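Local coordinates for protein peroxiredoxin (PDB 5EPF) that probably reduces hydrogen peroxide and organic hydroperoxides to water and alcohols as a thiol-specific peroxidase, protecting the cell against oxidative stress, at residues A[51-54]-A[55-59]; A[103-106]-A[107-110]; A[137-140]-A[141-145]. All coordinates share one frame; numbering follows the deposited sequence. Where two conformers were deposited one is given.

Contact 1. Residues A[51-54]-A[55-59]; sequences GCTK and EACHF
Four successive backbone bonds, from the N atoms of E55, A56, C57 and H58 to the O atoms of G51, C52, T53 and K54, make this stretch regular alpha-helix, with N–H···O angles between 150° and 165°. One turn apart on the face turned toward helix 81-91, T53 and C57 touch through their side chains: T53 CG2 lies 3.9 Å from C57 SG. The methyl gets there because CG2 stands anti to the backbone N of T53. The sulfur, beside its own backbone N (chi1 -74°), folds back along the helix until C57 SG is 3.3 Å from T53 O. T53 turns its hydroxyl the other way, where OG1 bonds T49 O. E55 is fully extended: OE1 forms a salt bridge with R124, while OE2 only lies at the edge of the F59 ring, in its plane, 3.8 Å from F59 CE2. H58 swings away to bond D150, joining this helix to helix 145-158. C52 is probably the peroxidatic cysteine, which passes through a sulfenic acid, and C57 its likely partner in the redox-active disulfide. That disulfide is absent here, and C52 CA and C57 CA are 8.3 Å apart on an intact helix. Closing the bond would therefore require this turn to unwind locally, consistent with the rearrangement known for BCP/PrxQ enzymes.

Contact 2. Residues A[103-106]-A[107-110]; sequences GTVA and AQFG
The contact of V105 with F109 is an i to i+4 apolar pairing along the short helix 104-109, which lies against the central sheet on the flank away from the active-site helix. The two side chains run side by side in the same direction, and V105 CG1 meets the rim of the phenylalanine ring, 3.8 Å from F109 CE2. That branch is placed by the valine's first torsion (chi1 178°), which sets CG1 anti to the backbone N and beside the carbonyl carbon. V105 O also lies in the plane of the ring at its edge, 3.3 Å from F109 CD2, and the same oxygen accepts the backbone N–H of F109 at 3.0 Å. F109 N makes a second, weak bond to A106 O. In this thioredoxin-like fold the ring then reaches the sheet, meeting F43 and F127 with planes inclined at about 55°, while A106 also touches F43. Both helix ends carry a glycine with positive phi. G103 occupies the N-cap, and its O receives A107 N at 2.9 Å; three residues earlier, D100 bonds V105 N and A106 N with its two carboxylate oxygens, satisfying amides of the first turn. At the other end G110 leaves the helix through a Schellman motif, marked by its positive phi (77°) and two bonds back into the last turn. G110 N is bonded to A107 O at 3.1 Å.

Contact 3. Residues A[137-140]-A[141-145]; sequences DVIS and SEFSM
Hydrogen bonds between S140 and the residues after it shape this type I beta turn, S140 to F143, at the end of edge strand 135-139. F143 N donates to S140 O at 3.3 Å in a nearly straight bond (168°), from above the carbonyl plane and not along a lone pair. The side chains add a second link, since S140 OG donates to E142 OE1 at 2.7 Å, arriving on the syn side and 33° out of the carboxylate plane. E142 can be met there because its chain bends sharply at chi2 (-86°), bringing the acid back to S140 OG. Apolar contact joins I139 to F143: their side chains cross at about a right angle, with I139 CG2 3.6 Å from F143 CG. Aromatic edge contacts complete the set, S140 OG lying in the ring plane 3.6 Å from F143 CE2. Beyond the turn, S144 takes the N-cap of helix 145-158, its OG accepting A147 N. A single serine, S140, thus meets backbone, acid and ring, its O taking F143 N and its OG serving both E142 and the ring edge. Held by that hydroxyl, the E142 carboxylate would probably be somewhat stabilised in its charged form.

How the contacts relate
All three contacts are local, each within one continuous stretch, and they follow in series along the chain without nesting or crossing. Contact 1 comes first, closing a turn of the active-site helix; contact 2 spans the short helix 104-109 from its N-cap to the glycine after it; contact 3 closes the turn that leads from the edge strand 135-139 into helix 145-158. Strand 39-43 connects the first two, F42 and V40 facing contact 1 while F43 and L41 face contact 2, whose centre is about 21 Å from that of contact 1. Contact 3 returns to the first: M145 SD packs 3.5 Å from G51 O, which brings the start of the C-terminal helix beside the active-site helix.

Contact 1. Residues A[51-54]-A[55-59]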
loop_
_atom_site.group_PDB
_atom_site.type_symbol
_atom_site.label_atom_id
_atom_site.label_comp_id
_atom_site.label_asym_id
_atom_site.label_seq_id
_atom_site.Cartn_x
_atom_site.Cartn_y
_atom_site.Cartn_z
ATOM N N GLY A 51 12.616 -9.051 0.248
ATOM C CA GLY A 51 12.025 -8.276 1.327
ATOM C C GLY A 51 10.601 -7.866 1.017
ATOM O O GLY A 51 9.723 -7.929 1.882
ATOM N N CYS A 52 10.345 -7.455 -0.222
ATOM C CA CYS A 52 8.989 -7.079 -0.608
ATOM C C CYS A 52 8.073 -8.301 -0.627
ATOM O O CYS A 52 6.903 -8.212 -0.248
ATOM C CB CYS A 52 9.003 -6.316 -1.942
ATOM S SG CYS A 52 9.932 -4.714 -1.915
ATOM N N THR A 53 8.587 -9.450 -1.070
ATOM C CA THR A 53 7.810 -10.683 -0.996
ATOM C C THR A 53 7.443 -11.018 0.448
ATOM O O THR A 53 6.288 -11.356 0.742
ATOM C CB THR A 53 8.604 -11.818 -1.641
ATOM O OG1 THR A 53 8.836 -11.495 -3.016
ATOM C CG2 THR A 53 7.860 -13.138 -1.531
ATOM N N LYS A 54 8.394 -10.873 1.383
ATOM C CA LYS A 54 8.077 -11.129 2.788
ATOM C C LYS A 54 6.979 -10.187 3.276
ATOM O O LYS A 54 5.991 -10.623 3.877
ATOM C CB LYS A 54 9.332 -10.974 3.647
ATOM C CG LYS A 54 9.113 -11.317 5.116
ATOM C CD LYS A 54 10.453 -11.309 5.893
ATOM C CE LYS A 54 10.278 -11.638 7.376
ATOM N NZ LYS A 54 9.758 -13.024 7.596
ATOM N N GLU A 55 7.123 -8.887 2.998
ATOM C CA GLU A 55 6.146 -7.910 3.470
ATOM C C GLU A 55 4.759 -8.194 2.900
ATOM O O GLU A 55 3.764 -8.229 3.641
ATOM C CB GLU A 55 6.605 -6.502 3.079
ATOM C CG GLU A 55 5.622 -5.453 3.552
ATOM C CD GLU A 55 5.888 -4.051 3.068
ATOM O OE1 GLU A 55 6.837 -3.803 2.304
ATOM O OE2 GLU A 55 5.090 -3.157 3.457
ATOM N N ALA A 56 4.681 -8.413 1.583
ATOM C CA ALA A 56 3.395 -8.574 0.920
ATOM C C ALA A 56 2.765 -9.924 1.243
ATOM O O ALA A 56 1.537 -10.023 1.336
ATOM C CB ALA A 56 3.579 -8.387 -0.587
ATOM N N CYS A 57 3.576 -10.971 1.419
ATOM C CA CYS A 57 3.019 -12.254 1.834
ATOM C C CYS A 57 2.503 -12.210 3.268
ATOM O O CYS A 57 1.562 -12.938 3.606
ATOM C CB CYS A 57 4.051 -13.369 1.661
ATOM S SG CYS A 57 4.312 -13.836 -0.069
ATOM N N HIS A 58 3.107 -11.383 4.129
ATOM C CA HIS A 58 2.567 -11.222 5.474
ATOM C C HIS A 58 1.206 -10.534 5.428
ATOM O O HIS A 58 0.268 -10.970 6.106
ATOM C CB HIS A 58 3.576 -10.480 6.354
ATOM C CG HIS A 58 3.252 -10.521 7.816
ATOM N ND1 HIS A 58 2.995 -11.690 8.494
ATOM C CD2 HIS A 58 3.149 -9.528 8.732
ATOM C CE1 HIS A 58 2.758 -11.419 9.766
ATOM N NE2 HIS A 58 2.841 -10.113 9.936
ATOM N N PHE A 59 1.058 -9.501 4.582
ATOM C CA PHE A 59 -0.267 -8.929 4.341
ATOM C C PHE A 59 -1.242 -9.981 3.828
ATOM O O PHE A 59 -2.392 -10.045 4.288
ATOM C CB PHE A 59 -0.190 -7.773 3.349
ATOM C CG PHE A 59 0.138 -6.442 3.981
ATOM C CD1 PHE A 59 -0.807 -5.766 4.742
ATOM C CD2 PHE A 59 1.390 -5.854 3.814
ATOM C CE1 PHE A 59 -0.509 -4.537 5.321
ATOM C CE2 PHE A 59 1.698 -4.629 4.394
ATOM C CZ PHE A 59 0.731 -3.968 5.159
#

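Contact 2. Residues A[103-106]-A[107-110]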
loop_
_atom_site.group_PDB
_atom_site.type_symbol
_atom_site.label_atom_id
_atom_site.label_comp_id
_atom_site.label_asym_id
_atom_site.label_seq_id
_atom_site.Cartn_x
_atom_site.Cartn_y
_atom_site.Cartn_z
ATOM N N GLY A 103 5.386 7.456 -10.697
ATOM C CA GLY A 103 5.671 7.931 -9.355
ATOM C C GLY A 103 4.813 9.089 -8.897
ATOM O O GLY A 103 5.145 9.721 -7.894
ATOM N N THR A 104 3.707 9.374 -9.595
ATOM C CA THR A 104 2.870 10.524 -9.261
ATOM C C THR A 104 2.246 10.378 -7.877
ATOM O O THR A 104 2.236 11.327 -7.083
ATOM C CB THR A 104 1.782 10.674 -10.331
ATOM O OG1 THR A 104 2.414 10.855 -11.608
ATOM C CG2 THR A 104 0.866 11.863 -10.035
ATOM N N VAL A 105 1.734 9.190 -7.554
ATOM C CA VAL A 105 1.123 9.008 -6.248
ATOM C C VAL A 105 2.197 8.931 -5.171
ATOM O O VAL A 105 2.045 9.495 -4.080
ATOM C CB VAL A 105 0.157 7.806 -6.264
ATOM C CG1 VAL A 105 -0.441 7.571 -4.884
ATOM C CG2 VAL A 105 -0.966 8.041 -7.283
ATOM N N ALA A 106 3.326 8.289 -5.477
ATOM C CA ALA A 106 4.453 8.310 -4.545
ATOM C C ALA A 106 4.844 9.746 -4.194
ATOM O O ALA A 106 5.112 10.059 -3.027
ATOM C CB ALA A 106 5.638 7.558 -5.154
ATOM N N ALA A 107 4.897 10.629 -5.197
ATOM C CA ALA A 107 5.215 12.029 -4.941
ATOM C C ALA A 107 4.175 12.673 -4.030
ATOM O O ALA A 107 4.522 13.442 -3.123
ATOM C CB ALA A 107 5.332 12.796 -6.262
ATOM N N GLN A 108 2.893 12.361 -4.248
ATOM C CA GLN A 108 1.849 12.895 -3.382
ATOM C C GLN A 108 2.086 12.502 -1.926
ATOM O O GLN A 108 1.847 13.298 -1.016
ATOM C CB GLN A 108 0.482 12.398 -3.852
ATOM C CG GLN A 108 -0.634 12.703 -2.883
ATOM C CD GLN A 108 -1.909 11.918 -3.153
ATOM O OE1 GLN A 108 -2.867 12.018 -2.394
ATOM N NE2 GLN A 108 -1.920 11.125 -4.216
ATOM N N PHE A 109 2.560 11.277 -1.684
ATOM C CA PHE A 109 2.812 10.780 -0.337
ATOM C C PHE A 109 4.214 11.103 0.173
ATOM O O PHE A 109 4.518 10.821 1.344
ATOM C CB PHE A 109 2.555 9.271 -0.285
ATOM C CG PHE A 109 1.097 8.896 -0.192
ATOM C CD1 PHE A 109 0.531 8.586 1.047
ATOM C CD2 PHE A 109 0.283 8.867 -1.323
ATOM C CE1 PHE A 109 -0.811 8.229 1.163
ATOM C CE2 PHE A 109 -1.063 8.515 -1.225
ATOM C CZ PHE A 109 -1.610 8.198 0.020
ATOM N N GLY A 110 5.062 11.707 -0.653
ATOM C CA GLY A 110 6.404 12.052 -0.226
ATOM C C GLY A 110 7.376 10.897 -0.182
ATOM O O GLY A 110 8.365 10.971 0.557
#

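Contact 3. Residues A[137-140]-A[141-145]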
loop_
_atom_site.group_PDB
_atom_site.type_symbol
_atom_site.label_atom_id
_atom_site.label_comp_id
_atom_site.label_asym_id
_atom_site.label_seq_id
_atom_site.Cartn_x
_atom_site.Cartn_y
_atom_site.Cartn_z
ATOM N N ASP A 137 -1.992 6.152 10.656
ATOM C CA ASP A 137 -0.689 5.649 11.086
ATOM C C ASP A 137 0.224 5.622 9.871
ATOM O O ASP A 137 -0.248 5.540 8.739
ATOM C CB ASP A 137 -0.823 4.239 11.693
ATOM C CG ASP A 137 0.348 3.838 12.587
ATOM O OD1 ASP A 137 1.230 4.663 12.887
ATOM O OD2 ASP A 137 0.361 2.657 12.984
ATOM N N VAL A 138 1.526 5.718 10.123
ATOM C CA VAL A 138 2.570 5.600 9.108
ATOM C C VAL A 138 3.643 4.660 9.641
ATOM O O VAL A 138 4.123 4.842 10.766
ATOM C CB VAL A 138 3.197 6.961 8.744
ATOM C CG1 VAL A 138 4.242 6.786 7.639
ATOM C CG2 VAL A 138 2.122 7.969 8.322
ATOM N N ILE A 139 4.005 3.652 8.844
ATOM C CA ILE A 139 5.120 2.760 9.147
ATOM C C ILE A 139 6.213 3.035 8.123
ATOM O O ILE A 139 6.006 2.841 6.921
ATOM C CB ILE A 139 4.710 1.274 9.159
ATOM C CG1 ILE A 139 3.487 1.014 10.060
ATOM C CG2 ILE A 139 5.921 0.419 9.591
ATOM C CD1 ILE A 139 2.113 1.064 9.335
ATOM N N SER A 140 7.374 3.501 8.590
ATOM C CA SER A 140 8.413 3.963 7.679
ATOM C C SER A 140 9.446 2.874 7.358
ATOM O O SER A 140 9.365 1.732 7.822
ATOM C CB SER A 140 9.039 5.243 8.219
ATOM O OG SER A 140 9.351 5.103 9.587
ATOM N N SER A 141 10.478 3.271 6.602
ATOM C CA SER A 141 11.331 2.309 5.906
ATOM C C SER A 141 12.274 1.560 6.834
ATOM O O SER A 141 12.800 0.520 6.435
ATOM C CB SER A 141 12.102 2.987 4.768
ATOM O OG SER A 141 13.021 3.898 5.298
ATOM N N GLU A 142 12.484 2.030 8.061
ATOM C CA GLU A 142 13.422 1.360 8.949
ATOM C C GLU A 142 12.788 0.209 9.720
ATOM O O GLU A 142 13.504 -0.527 10.400
ATOM C CB GLU A 142 14.065 2.365 9.911
ATOM C CG GLU A 142 13.188 2.789 11.063
ATOM C CD GLU A 142 12.253 3.943 10.763
ATOM O OE1 GLU A 142 11.896 4.178 9.589
ATOM O OE2 GLU A 142 11.883 4.644 11.730
ATOM N N PHE A 143 11.467 0.026 9.628
ATOM C CA PHE A 143 10.791 -1.041 10.350
ATOM C C PHE A 143 11.004 -2.398 9.664
ATOM O O PHE A 143 11.380 -2.497 8.486
ATOM C CB PHE A 143 9.296 -0.722 10.473
ATOM C CG PHE A 143 8.997 0.340 11.497
ATOM C CD1 PHE A 143 8.582 -0.017 12.771
ATOM C CD2 PHE A 143 9.142 1.691 11.189
ATOM C CE1 PHE A 143 8.339 0.930 13.731
ATOM C CE2 PHE A 143 8.897 2.676 12.165
ATOM C CZ PHE A 143 8.497 2.292 13.434
ATOM N N SER A 144 10.783 -3.466 10.426
ATOM C CA SER A 144 10.874 -4.809 9.859
ATOM C C SER A 144 9.786 -5.029 8.804
ATOM O O SER A 144 8.786 -4.304 8.730
ATOM C CB SER A 144 10.732 -5.861 10.959
ATOM O OG SER A 144 9.361 -5.969 11.312
ATOM N N MET A 145 9.975 -6.062 7.980
ATOM C CA MET A 145 9.001 -6.328 6.923
ATOM C C MET A 145 7.629 -6.676 7.490
ATOM O O MET A 145 6.601 -6.250 6.947
ATOM C CB MET A 145 9.501 -7.453 6.012
ATOM C CG MET A 145 10.802 -7.145 5.268
ATOM S SD MET A 145 10.785 -5.629 4.272
ATOM C CE MET A 145 11.494 -4.428 5.401
#